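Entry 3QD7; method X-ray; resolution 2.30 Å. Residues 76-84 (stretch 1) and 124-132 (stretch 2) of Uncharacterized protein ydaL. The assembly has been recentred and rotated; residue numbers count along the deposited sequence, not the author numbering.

Stretch 1, residues 76-84: LRNVLIIHG
Stretch 2, residues 124-132: GACYVALRK

The most unusual feature lies at one end of the ladder, where a single carbonyl takes two consecutive amides: Gly 124 O accepts from His 83 N at 2.9 Å, with a bent N-H...O angle of 131°, and from Gly 84 N at 2.8 Å, nearly straight at 168°. The His 83 ring (chi1 49°, p; chi2 -109°) lays one face over Gly 124 O and Ala 125 CA. Gly 84, at phi/psi 102/168, would jam a CB against the preceding carbonyl; Gly 124 (-91/4) would bring one to a tight 3.4 Å from Gly 84 C.

From there, strands 78-82 and 125-130 run antiparallel at 159°, their axes approaching to 4.7 Å. The register pairs Ile 82 with Ala 125 (CA-CA 4.2 Å), Ile 81 with Cys 126 (5.3 Å), Leu 80 with Tyr 127, Val 79 with Val 128 and Asn 78 with Ala 129. Backbone angles are extended, such as -137/160 at Val 79 and -136/146 at Cys 126, and alternate pairs form two amide-to-carbonyl hydrogen bonds each: Ile 81 N to Cys 126 O and Cys 126 N to Ile 81 O, both 2.8 Å; Val 79 N to Val 128 O, 3.0 Å, and Val 128 N to Val 79 O, 2.8 Å. A single one, Leu 130 N to Arg 77 O, 2.8 Å, closes the far end.

Side chains alternate by face, in van der Waals packing. On one, Val 79 (m) sets CG2 3.8 Å from Val 128 CB and CG1 3.8 Å from Leu 130 CD2, while Ile 81 (m, t) brings CD1 to 4.0 Å from CG2 of Val 128 (t). On the other, Leu 80 (t, p) places CD1 3.7 Å from Ala 125 CB and 3.9 Å from CD1 of Tyr 127 (m). Branched aliphatics thus pack diagonally as well as across.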

# COMPACT_ATOMS: atom_id res chain seq x y z
N LEU A 76 6.63 4.30 -12.19
CA LEU A 76 7.07 3.28 -11.21
C LEU A 76 6.20 2.04 -11.31
O LEU A 76 4.98 2.14 -11.36
CB LEU A 76 7.03 3.83 -9.78
CG LEU A 76 8.22 4.65 -9.26
CD1 LEU A 76 8.52 5.84 -10.13
CD2 LEU A 76 7.99 5.12 -7.84
N ARG A 77 6.83 0.88 -11.34
CA ARG A 77 6.14 -0.39 -11.52
C ARG A 77 5.89 -1.09 -10.19
O ARG A 77 5.06 -1.97 -10.10
CB ARG A 77 6.91 -1.27 -12.48
CG ARG A 77 6.95 -0.68 -13.89
CD ARG A 77 7.86 -1.48 -14.79
NE ARG A 77 7.24 -2.75 -15.15
CZ ARG A 77 7.93 -3.81 -15.55
NH1 ARG A 77 7.28 -4.91 -15.89
NH2 ARG A 77 9.26 -3.77 -15.62
N ASN A 78 6.62 -0.67 -9.17
CA ASN A 78 6.39 -1.16 -7.82
C ASN A 78 6.82 -0.16 -6.78
O ASN A 78 7.76 0.59 -6.97
CB ASN A 78 7.03 -2.52 -7.58
CG ASN A 78 8.37 -2.66 -8.25
OD1 ASN A 78 8.47 -3.25 -9.33
ND2 ASN A 78 9.41 -2.11 -7.62
N VAL A 79 6.07 -0.14 -5.68
CA VAL A 79 6.35 0.78 -4.60
C VAL A 79 6.22 0.05 -3.29
O VAL A 79 5.61 -1.03 -3.23
CB VAL A 79 5.46 2.04 -4.65
CG1 VAL A 79 5.75 2.81 -5.91
CG2 VAL A 79 3.94 1.68 -4.57
N LEU A 80 6.84 0.63 -2.27
CA LEU A 80 6.81 0.13 -0.92
C LEU A 80 6.02 1.07 -0.03
O LEU A 80 6.29 2.27 0.02
CB LEU A 80 8.26 0.03 -0.37
CG LEU A 80 8.43 -0.46 1.07
CD1 LEU A 80 7.98 -1.91 1.17
CD2 LEU A 80 9.89 -0.35 1.43
N ILE A 81 5.05 0.53 0.71
CA ILE A 81 4.39 1.36 1.70
C ILE A 81 4.67 0.88 3.12
O ILE A 81 4.42 -0.28 3.44
CB ILE A 81 2.86 1.47 1.46
CG1 ILE A 81 2.55 1.93 0.02
CG2 ILE A 81 2.22 2.42 2.50
CD1 ILE A 81 1.06 1.88 -0.28
N ILE A 82 5.14 1.79 3.97
CA ILE A 82 5.53 1.50 5.33
C ILE A 82 4.48 1.99 6.31
O ILE A 82 4.34 3.20 6.55
CB ILE A 82 6.89 2.17 5.69
CG1 ILE A 82 7.91 1.95 4.54
CG2 ILE A 82 7.42 1.65 7.05
CD1 ILE A 82 9.08 2.93 4.49
N HIS A 83 3.73 1.05 6.87
CA HIS A 83 2.67 1.40 7.84
C HIS A 83 3.07 1.15 9.30
O HIS A 83 2.54 1.79 10.20
CB HIS A 83 1.39 0.65 7.52
CG HIS A 83 1.61 -0.81 7.31
ND1 HIS A 83 1.52 -1.41 6.07
CD2 HIS A 83 1.93 -1.80 8.18
CE1 HIS A 83 1.77 -2.69 6.19
NE2 HIS A 83 2.04 -2.95 7.46
N GLY A 84 4.01 0.22 9.53
CA GLY A 84 4.45 -0.10 10.88
C GLY A 84 3.82 -1.39 11.40
O GLY A 84 2.89 -1.92 10.81
N GLY A 124 5.80 -4.83 8.80
CA GLY A 124 5.46 -3.40 8.89
C GLY A 124 5.31 -2.68 7.57
O GLY A 124 5.12 -1.45 7.55
N ALA A 125 5.41 -3.39 6.44
CA ALA A 125 5.37 -2.72 5.12
C ALA A 125 4.78 -3.60 4.09
O ALA A 125 4.75 -4.83 4.26
CB ALA A 125 6.80 -2.31 4.70
N CYS A 126 4.33 -3.03 2.98
CA CYS A 126 3.93 -3.89 1.87
C CYS A 126 4.43 -3.40 0.51
O CYS A 126 4.58 -2.19 0.27
CB CYS A 126 2.41 -4.14 1.87
SG CYS A 126 1.46 -2.71 1.45
N TYR A 127 4.72 -4.38 -0.34
CA TYR A 127 5.10 -4.21 -1.73
C TYR A 127 3.83 -4.01 -2.49
O TYR A 127 2.84 -4.70 -2.21
CB TYR A 127 5.70 -5.51 -2.28
CG TYR A 127 7.02 -5.88 -1.70
CD1 TYR A 127 7.91 -4.90 -1.30
CD2 TYR A 127 7.40 -7.22 -1.57
CE1 TYR A 127 9.13 -5.21 -0.78
CE2 TYR A 127 8.64 -7.55 -1.04
CZ TYR A 127 9.49 -6.52 -0.66
OH TYR A 127 10.72 -6.78 -0.14
N VAL A 128 3.85 -3.14 -3.49
CA VAL A 128 2.69 -2.91 -4.31
C VAL A 128 3.12 -2.99 -5.79
O VAL A 128 4.10 -2.35 -6.19
CB VAL A 128 2.04 -1.51 -4.00
CG1 VAL A 128 0.75 -1.29 -4.79
CG2 VAL A 128 1.83 -1.31 -2.50
N ALA A 129 2.38 -3.77 -6.58
CA ALA A 129 2.63 -3.82 -8.03
C ALA A 129 1.73 -2.81 -8.74
O ALA A 129 0.52 -2.77 -8.52
CB ALA A 129 2.41 -5.23 -8.59
N LEU A 130 2.35 -1.99 -9.58
CA LEU A 130 1.66 -0.93 -10.30
C LEU A 130 1.71 -1.21 -11.81
O LEU A 130 2.76 -1.58 -12.34
CB LEU A 130 2.33 0.42 -9.99
CG LEU A 130 1.85 1.37 -8.89
CD1 LEU A 130 1.12 0.77 -7.74
CD2 LEU A 130 2.98 2.18 -8.36
N ARG A 131 0.58 -1.06 -12.48
CA ARG A 131 0.49 -1.18 -13.96
C ARG A 131 1.28 -0.04 -14.61
O ARG A 131 1.18 1.11 -14.19
CB ARG A 131 -0.98 -1.12 -14.38
CG ARG A 131 -1.28 -1.38 -15.83
CD ARG A 131 -2.56 -0.60 -16.20
NE ARG A 131 -3.75 -1.41 -16.00
CZ ARG A 131 -4.96 -0.96 -15.69
NH1 ARG A 131 -5.21 0.33 -15.48
NH2 ARG A 131 -5.94 -1.84 -15.56
N LYS A 132 2.11 -0.37 -15.60
CA LYS A 132 2.94 0.64 -16.26
C LYS A 132 2.14 1.42 -17.32
O LYS A 132 1.82 0.90 -18.40
CB LYS A 132 4.17 -0.04 -16.87
CG LYS A 132 5.09 0.90 -17.64
CD LYS A 132 6.05 1.60 -16.72
CE LYS A 132 7.06 2.38 -17.54
NZ LYS A 132 8.38 2.40 -16.82